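Long-range contact in maltose ABC transporter, periplasmic maltose-binding protein (Thermotoga maritima, PDB 2GHB), which probably binds maltose or related maltooligosaccharides in the periplasm and delivers them to a membrane ABC transporter for import: residues Asn86-Ala91 / Ser304-Leu309. Residues are numbered along the deposited sequence; the frame is centred on the assembly and turned at random.
Sequences NFYETA and SRKDVL
F87 and R305 face each other across a single antiparallel bridge as a non-hydrogen-bonded pair, their CA atoms 4.1 Å apart, just before the chain turns into helices 89-94 and 306-312. The flanking residues close the bridge: K306 N donates to N86 O at 2.8 Å, and Y88 N to S304 O at 2.9 Å. K306 N can do so because first-turn amides of a helix have no acceptor within it. Phenylalanine suits position 87 as a flat apolar group buried against I104 and P105 of strand 100-116; over the centre of its other surface sits R305 CG, 3.6 Å from the centroid, as a CH-pi contact. A bend at chi3 (68°) then carries the R305 guanidinium round to D307, whose two oxygens match it side-on: NE reaches OD1, and R305 NH2 reaches D307 OD2 at 2.9 Å, both in the guanidinium plane and both on syn lone pairs. Arginine thus supplies methylenes for the ring and charge beyond it; NH2 also forms a salt bridge with D83. Replacing R305 by an alanine removes both chain and charge, and would probably uncover that face of F87 and leave D307 and D83 without their shared cation. K306 lays its CG over a face of the Y88 ring, offset toward the rim and 3.7 Å from the centroid, while its ammonium NZ hydrogen-bonds to K85 O, a double task that fits lysine. L309 CD2 lies at that ring's edge, 4.3 Å from Y88 CZ. S304 OG, beside the F87 ring, hydrogen-bonds to P105 O. In this solute-binding-protein fold, paired backbone bonds join two helix starts, with long basic chains covering aromatic faces; D307 and D83 are likely to balance the R305 charge, and D307, in the first turn of helix 306-312, would probably interact favourably with the helix dipole.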
loop_
_atom_site.group_PDB
_atom_site.type_symbol
_atom_site.label_atom_id
_atom_site.label_comp_id
_atom_site.label_asym_id
_atom_site.label_seq_id
_atom_site.Cartn_x
_atom_site.Cartn_y
_atom_site.Cartn_z
ATOM N N ASN A 86 -17.104 -1.645 7.824
ATOM C CA ASN A 86 -16.986 -2.429 6.589
ATOM C C ASN A 86 -15.712 -2.131 5.769
ATOM O O ASN A 86 -15.508 -2.667 4.676
ATOM C CB ASN A 86 -18.248 -2.226 5.752
ATOM C CG ASN A 86 -19.509 -2.814 6.422
ATOM O OD1 ASN A 86 -20.486 -2.107 6.674
ATOM N ND2 ASN A 86 -19.493 -4.104 6.673
ATOM N N PHE A 87 -14.851 -1.279 6.304
ATOM C CA PHE A 87 -13.612 -0.926 5.638
ATOM C C PHE A 87 -12.494 -1.749 6.255
ATOM O O PHE A 87 -12.554 -2.059 7.433
ATOM C CB PHE A 87 -13.326 0.553 5.827
ATOM C CG PHE A 87 -14.141 1.446 4.953
ATOM C CD1 PHE A 87 -13.602 2.009 3.818
ATOM C CD2 PHE A 87 -15.463 1.748 5.283
ATOM C CE1 PHE A 87 -14.377 2.866 3.003
ATOM C CE2 PHE A 87 -16.226 2.597 4.491
ATOM C CZ PHE A 87 -15.674 3.149 3.348
ATOM N N TYR A 88 -11.486 -2.103 5.467
ATOM C CA TYR A 88 -10.250 -2.724 6.009
ATOM C C TYR A 88 -9.537 -1.806 7.012
ATOM O O TYR A 88 -9.337 -0.594 6.748
ATOM C CB TYR A 88 -9.272 -3.067 4.877
ATOM C CG TYR A 88 -9.770 -4.214 4.017
ATOM C CD1 TYR A 88 -9.682 -5.535 4.476
ATOM C CD2 TYR A 88 -10.328 -3.975 2.787
ATOM C CE1 TYR A 88 -10.173 -6.611 3.688
ATOM C CE2 TYR A 88 -10.809 -5.026 1.986
ATOM C CZ TYR A 88 -10.732 -6.329 2.452
ATOM O OH TYR A 88 -11.204 -7.332 1.669
ATOM N N GLU A 89 -9.114 -2.390 8.128
ATOM C CA GLU A 89 -8.510 -1.610 9.208
ATOM C C GLU A 89 -7.329 -0.838 8.679
ATOM O O GLU A 89 -7.163 0.335 9.001
ATOM C CB GLU A 89 -8.063 -2.493 10.384
ATOM C CG GLU A 89 -9.210 -3.279 11.086
ATOM C CD GLU A 89 -8.757 -4.025 12.356
ATOM O OE1 GLU A 89 -7.541 -3.940 12.736
ATOM O OE2 GLU A 89 -9.640 -4.685 12.984
ATOM N N THR A 90 -6.517 -1.463 7.841
ATOM C CA THR A 90 -5.282 -0.790 7.390
ATOM C C THR A 90 -5.525 0.371 6.414
ATOM O O THR A 90 -4.699 1.259 6.297
ATOM C CB THR A 90 -4.218 -1.779 6.830
ATOM O OG1 THR A 90 -4.500 -2.095 5.471
ATOM C CG2 THR A 90 -4.193 -3.047 7.628
ATOM N N ALA A 91 -6.660 0.363 5.726
ATOM C CA ALA A 91 -7.080 1.471 4.875
ATOM C C ALA A 91 -7.468 2.695 5.720
ATOM O O ALA A 91 -7.138 3.814 5.379
ATOM C CB ALA A 91 -8.264 1.037 4.013
ATOM N N SER A 304 -11.155 -0.727 -0.684
ATOM C CA SER A 304 -10.974 -0.380 0.724
ATOM C C SER A 304 -12.034 -1.023 1.631
ATOM O O SER A 304 -11.886 -1.001 2.852
ATOM C CB SER A 304 -11.041 1.138 0.860
ATOM O OG SER A 304 -12.312 1.603 0.398
ATOM N N ARG A 305 -13.087 -1.606 1.030
ATOM C CA ARG A 305 -14.208 -2.195 1.764
ATOM C C ARG A 305 -14.281 -3.712 1.599
ATOM O O ARG A 305 -14.140 -4.246 0.492
ATOM C CB ARG A 305 -15.554 -1.606 1.304
ATOM C CG ARG A 305 -15.789 -0.159 1.695
ATOM C CD ARG A 305 -17.152 0.298 1.267
ATOM N NE ARG A 305 -18.201 -0.377 2.029
ATOM C CZ ARG A 305 -19.086 0.225 2.824
ATOM N NH1 ARG A 305 -19.108 1.539 2.947
ATOM N NH2 ARG A 305 -19.996 -0.500 3.459
ATOM N N LYS A 306 -14.516 -4.385 2.716
ATOM C CA LYS A 306 -14.588 -5.836 2.778
ATOM C C LYS A 306 -15.785 -6.349 1.993
ATOM O O LYS A 306 -15.692 -7.362 1.301
ATOM C CB LYS A 306 -14.654 -6.283 4.235
ATOM C CG LYS A 306 -13.390 -5.973 5.047
ATOM C CD LYS A 306 -13.541 -6.211 6.550
ATOM C CE LYS A 306 -14.482 -5.215 7.226
ATOM N NZ LYS A 306 -14.431 -5.324 8.742
ATOM N N ASP A 307 -16.896 -5.617 2.044
ATOM C CA ASP A 307 -18.109 -6.039 1.342
ATOM C C ASP A 307 -18.049 -5.777 -0.178
ATOM O O ASP A 307 -18.791 -6.400 -0.940
ATOM C CB ASP A 307 -19.372 -5.454 1.998
ATOM C CG ASP A 307 -19.267 -3.964 2.258
ATOM O OD1 ASP A 307 -18.289 -3.363 1.827
ATOM O OD2 ASP A 307 -20.150 -3.393 2.915
ATOM N N VAL A 308 -17.152 -4.890 -0.614
ATOM C CA VAL A 308 -16.922 -4.691 -2.037
ATOM C C VAL A 308 -16.016 -5.797 -2.598
ATOM O O VAL A 308 -16.200 -6.235 -3.743
ATOM C CB VAL A 308 -16.318 -3.290 -2.351
ATOM C CG1 VAL A 308 -15.934 -3.188 -3.836
ATOM C CG2 VAL A 308 -17.325 -2.171 -1.986
ATOM N N LEU A 309 -15.030 -6.226 -1.804
ATOM C CA LEU A 309 -14.218 -7.364 -2.196
ATOM C C LEU A 309 -15.118 -8.574 -2.412
ATOM O O LEU A 309 -14.986 -9.257 -3.393
ATOM C CB LEU A 309 -13.101 -7.680 -1.199
ATOM C CG LEU A 309 -12.210 -8.876 -1.645
ATOM C CD1 LEU A 309 -11.440 -8.608 -2.904
ATOM C CD2 LEU A 309 -11.248 -9.287 -0.567
#